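Local coordinates for protein ATP12 ATPase (Paracoccus denitrificans, PDB 2ZD2) that probably acts as a chaperone in the assembly of the F1 part of ATP synthase, at residues S99-A104 / L131-G136; E114-L119 / H192-I197. The protein carries 1 engineered substitution. All coordinates share one frame; numbering follows the deposited sequence.

Interaction 1: S99-A104 / L131-G136; sequences SYRADA and LRITHG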
loop_
_atom_site.group_PDB
_atom_site.type_symbol
_atom_site.label_atom_id
_atom_site.label_comp_id
_atom_site.label_asym_id
_atom_site.label_seq_id
_atom_site.Cartn_x
_atom_site.Cartn_y
_atom_site.Cartn_z
ATOM N N SER A 99 -13.858 11.526 -3.508
ATOM C CA SER A 99 -15.125 11.893 -4.139
ATOM C C SER A 99 -16.162 12.403 -3.141
ATOM O O SER A 99 -17.247 12.809 -3.541
ATOM C CB SER A 99 -15.713 10.706 -4.911
ATOM O OG SER A 99 -16.213 9.725 -4.022
ATOM N N TYR A 100 -15.807 12.430 -1.859
ATOM C CA TYR A 100 -16.743 12.864 -0.815
ATOM C C TYR A 100 -16.277 14.110 -0.091
ATOM O O TYR A 100 -15.378 14.028 0.742
ATOM C CB TYR A 100 -16.930 11.734 0.197
ATOM C CG TYR A 100 -17.718 10.591 -0.368
ATOM C CD1 TYR A 100 -19.112 10.647 -0.439
ATOM C CD2 TYR A 100 -17.074 9.503 -0.936
ATOM C CE1 TYR A 100 -19.834 9.648 -1.071
ATOM C CE2 TYR A 100 -17.786 8.505 -1.572
ATOM C CZ TYR A 100 -19.157 8.583 -1.642
ATOM O OH TYR A 100 -19.840 7.611 -2.337
ATOM N N ARG A 101 -16.888 15.256 -0.394
ATOM C CA ARG A 101 -16.500 16.517 0.248
ATOM C C ARG A 101 -17.390 16.886 1.435
ATOM O O ARG A 101 -18.563 16.540 1.475
ATOM C CB ARG A 101 -16.549 17.667 -0.761
ATOM C CG ARG A 101 -15.814 17.418 -2.058
ATOM C CD ARG A 101 -14.342 17.050 -1.801
ATOM N NE ARG A 101 -13.720 16.409 -2.964
ATOM C CZ ARG A 101 -13.213 17.060 -4.006
ATOM N NH1 ARG A 101 -13.239 18.386 -4.046
ATOM N NH2 ARG A 101 -12.673 16.377 -5.012
ATOM N N ALA A 102 -16.828 17.607 2.402
ATOM C CA ALA A 102 -17.602 18.022 3.576
ATOM C C ALA A 102 -18.638 19.080 3.185
ATOM O O ALA A 102 -18.549 19.688 2.107
ATOM C CB ALA A 102 -16.665 18.584 4.645
ATOM N N ASP A 103 -19.635 19.268 4.047
ATOM C CA ASP A 103 -20.662 20.278 3.809
ATOM C C ASP A 103 -20.227 21.569 4.510
ATOM O O ASP A 103 -20.590 22.675 4.086
ATOM C CB ASP A 103 -22.019 19.833 4.372
ATOM C CG ASP A 103 -22.918 19.142 3.330
ATOM O OD1 ASP A 103 -22.986 19.612 2.165
ATOM O OD2 ASP A 103 -23.583 18.146 3.698
ATOM N N ALA A 104 -19.423 21.422 5.566
ATOM C CA ALA A 104 -18.958 22.566 6.344
ATOM C C ALA A 104 -17.806 22.261 7.315
ATOM O O ALA A 104 -17.482 21.100 7.574
ATOM C CB ALA A 104 -20.148 23.145 7.117
ATOM N N LEU A 131 -14.105 10.948 -11.707
ATOM C CA LEU A 131 -15.040 10.535 -10.667
ATOM C C LEU A 131 -16.101 11.616 -10.394
ATOM O O LEU A 131 -15.839 12.803 -10.545
ATOM C CB LEU A 131 -14.277 10.238 -9.372
ATOM C CG LEU A 131 -13.348 9.021 -9.325
ATOM C CD1 LEU A 131 -12.740 8.897 -7.921
ATOM C CD2 LEU A 131 -14.130 7.767 -9.670
ATOM N N ARG A 132 -17.300 11.193 -9.999
ATOM C CA ARG A 132 -18.379 12.117 -9.670
ATOM C C ARG A 132 -18.141 12.503 -8.229
ATOM O O ARG A 132 -17.914 11.643 -7.388
ATOM C CB ARG A 132 -19.735 11.439 -9.829
ATOM C CG ARG A 132 -20.137 11.305 -11.286
ATOM C CD ARG A 132 -21.353 10.412 -11.468
ATOM N NE ARG A 132 -21.611 10.134 -12.881
ATOM C CZ ARG A 132 -22.492 9.236 -13.315
ATOM N NH1 ARG A 132 -23.205 8.527 -12.445
ATOM N NH2 ARG A 132 -22.650 9.035 -14.617
ATOM N N ILE A 133 -18.166 13.797 -7.951
ATOM C CA ILE A 133 -17.879 14.285 -6.604
ATOM C C ILE A 133 -19.149 14.628 -5.879
ATOM O O ILE A 133 -20.032 15.244 -6.458
ATOM C CB ILE A 133 -16.984 15.562 -6.646
ATOM C CG1 ILE A 133 -15.689 15.298 -7.429
ATOM C CG2 ILE A 133 -16.659 16.012 -5.234
ATOM C CD1 ILE A 133 -14.831 14.186 -6.870
ATOM N N THR A 134 -19.263 14.225 -4.620
ATOM C CA THR A 134 -20.455 14.561 -3.862
ATOM C C THR A 134 -20.096 15.445 -2.687
ATOM O O THR A 134 -18.995 15.381 -2.164
ATOM C CB THR A 134 -21.171 13.333 -3.252
ATOM O OG1 THR A 134 -20.532 12.120 -3.663
ATOM C CG2 THR A 134 -22.624 13.325 -3.665
ATOM N N HIS A 135 -21.033 16.286 -2.276
ATOM C CA HIS A 135 -20.809 17.120 -1.111
ATOM C C HIS A 135 -21.835 16.623 -0.106
ATOM O O HIS A 135 -23.027 16.552 -0.398
ATOM C CB HIS A 135 -21.028 18.597 -1.435
ATOM C CG HIS A 135 -20.006 19.164 -2.372
ATOM N ND1 HIS A 135 -19.934 18.808 -3.701
ATOM C CD2 HIS A 135 -18.997 20.046 -2.165
ATOM C CE1 HIS A 135 -18.928 19.443 -4.275
ATOM N NE2 HIS A 135 -18.343 20.202 -3.363
ATOM N N GLY A 136 -21.358 16.197 1.053
ATOM C CA GLY A 136 -22.278 15.734 2.056
ATOM C C GLY A 136 -22.358 14.238 2.218
ATOM O O GLY A 136 -21.529 13.472 1.722
#
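Tyr100 and Arg101 pair with Thr134 and His135 as the two short parallel strands of a beta-alpha-beta unit whose connecting element is helix 106-126. Three nearly straight backbone bonds make the ladder: Thr134 N gives to Ser99 O at 2.7 Å, Arg101 N to Thr134 O at 2.8 Å, and Gly136 N to Arg101 O at 2.8 Å. Ser99 O takes a second, weak bond from Thr134 OG1, so this carbonyl serves both the amide and the hydroxyl of one residue. On one face of the strand pair the side chains of Tyr100 and Thr134 extend alongside each other, with Tyr100 CE1 3.6 Å from Thr134 OG1. Arg101 and His135 share the other face, where Arg101 CB sits over the imidazole in a CH-pi contact, 4.1 Å from the ring centroid of His135. A bend at chi2 (-56°) turns the arginine back across Ile133, whose CG2 meets one face of the guanidinium near its rim and lies 3.6 Å from Arg101 CG. Beyond the ladder Asp103 OD2 reaches Gly136 CA at 3.2 Å; the glycine's backbone angles would jam a side chain against the preceding carbonyl. The guanidinium is held by Leu98 O through NE and by Asp117 through NH1, so the buried charge of Arg101 is probably balanced by an acid of the connecting helix, which ties strand to helix.

Interaction 2: E114-L119 / H192-I197; sequences EGWDPL and HALSRI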
loop_
_atom_site.group_PDB
_atom_site.type_symbol
_atom_site.label_atom_id
_atom_site.label_comp_id
_atom_site.label_asym_id
_atom_site.label_seq_id
_atom_site.Cartn_x
_atom_site.Cartn_y
_atom_site.Cartn_z
ATOM N N GLU A 114 -8.680 22.191 -2.722
ATOM C CA GLU A 114 -7.323 22.535 -3.122
ATOM C C GLU A 114 -6.383 21.329 -3.166
ATOM O O GLU A 114 -5.580 21.189 -4.084
ATOM C CB GLU A 114 -6.797 23.621 -2.188
ATOM C CG GLU A 114 -7.626 24.909 -2.267
ATOM C CD GLU A 114 -7.232 25.943 -1.212
ATOM O OE1 GLU A 114 -7.801 27.060 -1.232
ATOM O OE2 GLU A 114 -6.355 25.635 -0.366
ATOM N N GLY A 115 -6.502 20.440 -2.192
ATOM C CA GLY A 115 -5.633 19.280 -2.197
ATOM C C GLY A 115 -6.077 18.168 -3.129
ATOM O O GLY A 115 -5.243 17.576 -3.819
ATOM N N TRP A 116 -7.387 17.907 -3.176
ATOM C CA TRP A 116 -7.944 16.811 -3.978
ATOM C C TRP A 116 -8.298 17.025 -5.446
ATOM O O TRP A 116 -8.129 16.121 -6.288
ATOM C CB TRP A 116 -9.174 16.248 -3.251
ATOM C CG TRP A 116 -8.865 15.740 -1.843
ATOM C CD1 TRP A 116 -7.626 15.467 -1.315
ATOM C CD2 TRP A 116 -9.818 15.326 -0.854
ATOM N NE1 TRP A 116 -7.755 14.896 -0.066
ATOM C CE2 TRP A 116 -9.088 14.801 0.240
ATOM C CE3 TRP A 116 -11.216 15.344 -0.784
ATOM C CZ2 TRP A 116 -9.713 14.294 1.379
ATOM C CZ3 TRP A 116 -11.836 14.830 0.365
ATOM C CH2 TRP A 116 -11.080 14.318 1.424
ATOM N N ASP A 117 -8.806 18.206 -5.780
ATOM C CA ASP A 117 -9.169 18.455 -7.170
ATOM C C ASP A 117 -8.073 18.110 -8.164
ATOM O O ASP A 117 -8.355 17.581 -9.245
ATOM C CB ASP A 117 -9.625 19.899 -7.336
ATOM C CG ASP A 117 -10.969 20.134 -6.698
ATOM O OD1 ASP A 117 -11.587 19.142 -6.259
ATOM O OD2 ASP A 117 -11.415 21.296 -6.633
ATOM N N PRO A 118 -6.799 18.390 -7.816
ATOM C CA PRO A 118 -5.687 18.079 -8.719
ATOM C C PRO A 118 -5.558 16.566 -8.972
ATOM O O PRO A 118 -5.180 16.128 -10.063
ATOM C CB PRO A 118 -4.484 18.648 -7.980
ATOM C CG PRO A 118 -5.067 19.819 -7.258
ATOM C CD PRO A 118 -6.345 19.261 -6.718
ATOM N N LEU A 119 -5.867 15.773 -7.951
ATOM C CA LEU A 119 -5.804 14.324 -8.079
ATOM C C LEU A 119 -6.989 13.799 -8.860
ATOM O O LEU A 119 -6.856 12.823 -9.596
ATOM C CB LEU A 119 -5.725 13.639 -6.702
ATOM C CG LEU A 119 -4.304 13.447 -6.145
ATOM C CD1 LEU A 119 -3.502 12.547 -7.095
ATOM C CD2 LEU A 119 -3.615 14.784 -5.973
ATOM N N HIS A 192 -0.657 10.283 2.234
ATOM C CA HIS A 192 -1.113 10.288 3.612
ATOM C C HIS A 192 -1.650 11.665 4.032
ATOM O O HIS A 192 -2.747 11.792 4.600
ATOM C CB HIS A 192 0.025 9.916 4.545
ATOM C CG HIS A 192 -0.372 9.918 5.980
ATOM N ND1 HIS A 192 -1.392 9.121 6.467
ATOM C CD2 HIS A 192 0.108 10.613 7.038
ATOM C CE1 HIS A 192 -1.510 9.322 7.766
ATOM N NE2 HIS A 192 -0.614 10.220 8.138
ATOM N N ALA A 193 -0.857 12.698 3.768
ATOM C CA ALA A 193 -1.249 14.069 4.128
ATOM C C ALA A 193 -2.533 14.490 3.398
ATOM O O ALA A 193 -3.404 15.136 3.964
ATOM C CB ALA A 193 -0.129 15.011 3.796
ATOM N N LEU A 194 -2.669 14.114 2.133
ATOM C CA LEU A 194 -3.890 14.461 1.423
ATOM C C LEU A 194 -5.097 13.749 2.040
ATOM O O LEU A 194 -6.200 14.295 2.125
ATOM C CB LEU A 194 -3.787 14.046 -0.024
ATOM C CG LEU A 194 -2.871 14.859 -0.928
ATOM C CD1 LEU A 194 -2.870 14.213 -2.308
ATOM C CD2 LEU A 194 -3.375 16.317 -0.987
ATOM N N SER A 195 -4.915 12.509 2.455
ATOM C CA SER A 195 -6.061 11.835 3.031
ATOM C C SER A 195 -6.516 12.466 4.342
ATOM O O SER A 195 -7.694 12.430 4.669
ATOM C CB SER A 195 -5.766 10.341 3.273
ATOM O OG SER A 195 -4.825 10.170 4.307
ATOM N N ARG A 196 -5.608 13.041 5.104
ATOM C CA ARG A 196 -6.073 13.611 6.355
ATOM C C ARG A 196 -6.354 15.100 6.389
ATOM O O ARG A 196 -6.368 15.689 7.459
ATOM C CB ARG A 196 -5.146 13.231 7.503
ATOM C CG ARG A 196 -3.729 13.645 7.338
ATOM C CD ARG A 196 -2.859 12.697 8.190
ATOM N NE ARG A 196 -3.313 12.612 9.578
ATOM C CZ ARG A 196 -3.204 13.592 10.468
ATOM N NH1 ARG A 196 -2.644 14.749 10.127
ATOM N NH2 ARG A 196 -3.665 13.422 11.698
ATOM N N ILE A 197 -6.628 15.699 5.232
ATOM C CA ILE A 197 -6.969 17.133 5.202
ATOM C C ILE A 197 -8.071 17.462 6.214
ATOM O O ILE A 197 -7.978 18.443 6.956
ATOM C CB ILE A 197 -7.441 17.568 3.790
ATOM C CG1 ILE A 197 -6.192 17.718 2.905
ATOM C CG2 ILE A 197 -8.306 18.889 3.857
ATOM C CD1 ILE A 197 -6.474 17.939 1.444
#
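Gly115 and Leu194 bring the two backbones to 6.3 Å between their CA atoms, where helix 106-126 passes the C-terminal end of helix 188-195. Without a side chain on Gly115, the methyls opposite come right up to the helix: Leu194 CD2 lies 3.6 Å from Gly115 O, and Ile197 CD1 4.0 Å from Gly115 CA. Beside it Trp116 holds CG anti to its carbonyl carbon (chi1 -58°), which carries the indole across to the other helix, and NE1 donates to Leu194 O at 2.8 Å with an N-H...O angle of 154°. The oxygen lies nearly in the indole plane, but the donor stands above the carbonyl plane, 51° out of it. This carbonyl belongs to the last turn of helix 188-195, just before the helix ends at Arg196, also the N-cap of helix 197-206; its bond from Ile197 N is weak, so the indole supplies a stronger partner. The Ile197 side chain runs antiparallel alongside the indole, CD1 reaching within 3.6 Å of Trp116 NE1. A phenylalanine in place of Trp116 would probably leave Leu194 O with little more than its weak helical bond and would loosen the tie between the two helices. One turn on, Leu119 CD2 meets Leu194 CD1 at 3.8 Å, and Ala180 of helix 175-182 also packs against Leu119.

Helix 106-126 joins the two contacts, whose centres lie 13 Å apart on the same side of the chain's centre. It connects the strands of interaction 1 and supplies segment 114-119 to interaction 2, so the chain runs 99-104, 114-119, 131-136 and then, much later, 192-197. The contacts touch directly: besides the Arg101-Asp117 salt bridge, Tyr100 O lies 3.7 Å from Trp116 CZ3, and Arg101 NE 3.5 Å from Trp116 CE3. Trp116 therefore packs against strand 100-101 at one end of its indole while its NE1 turns to helix 188-195. Helix 106-126 is thus one route by which the beta-alpha-beta unit packs onto the later helices.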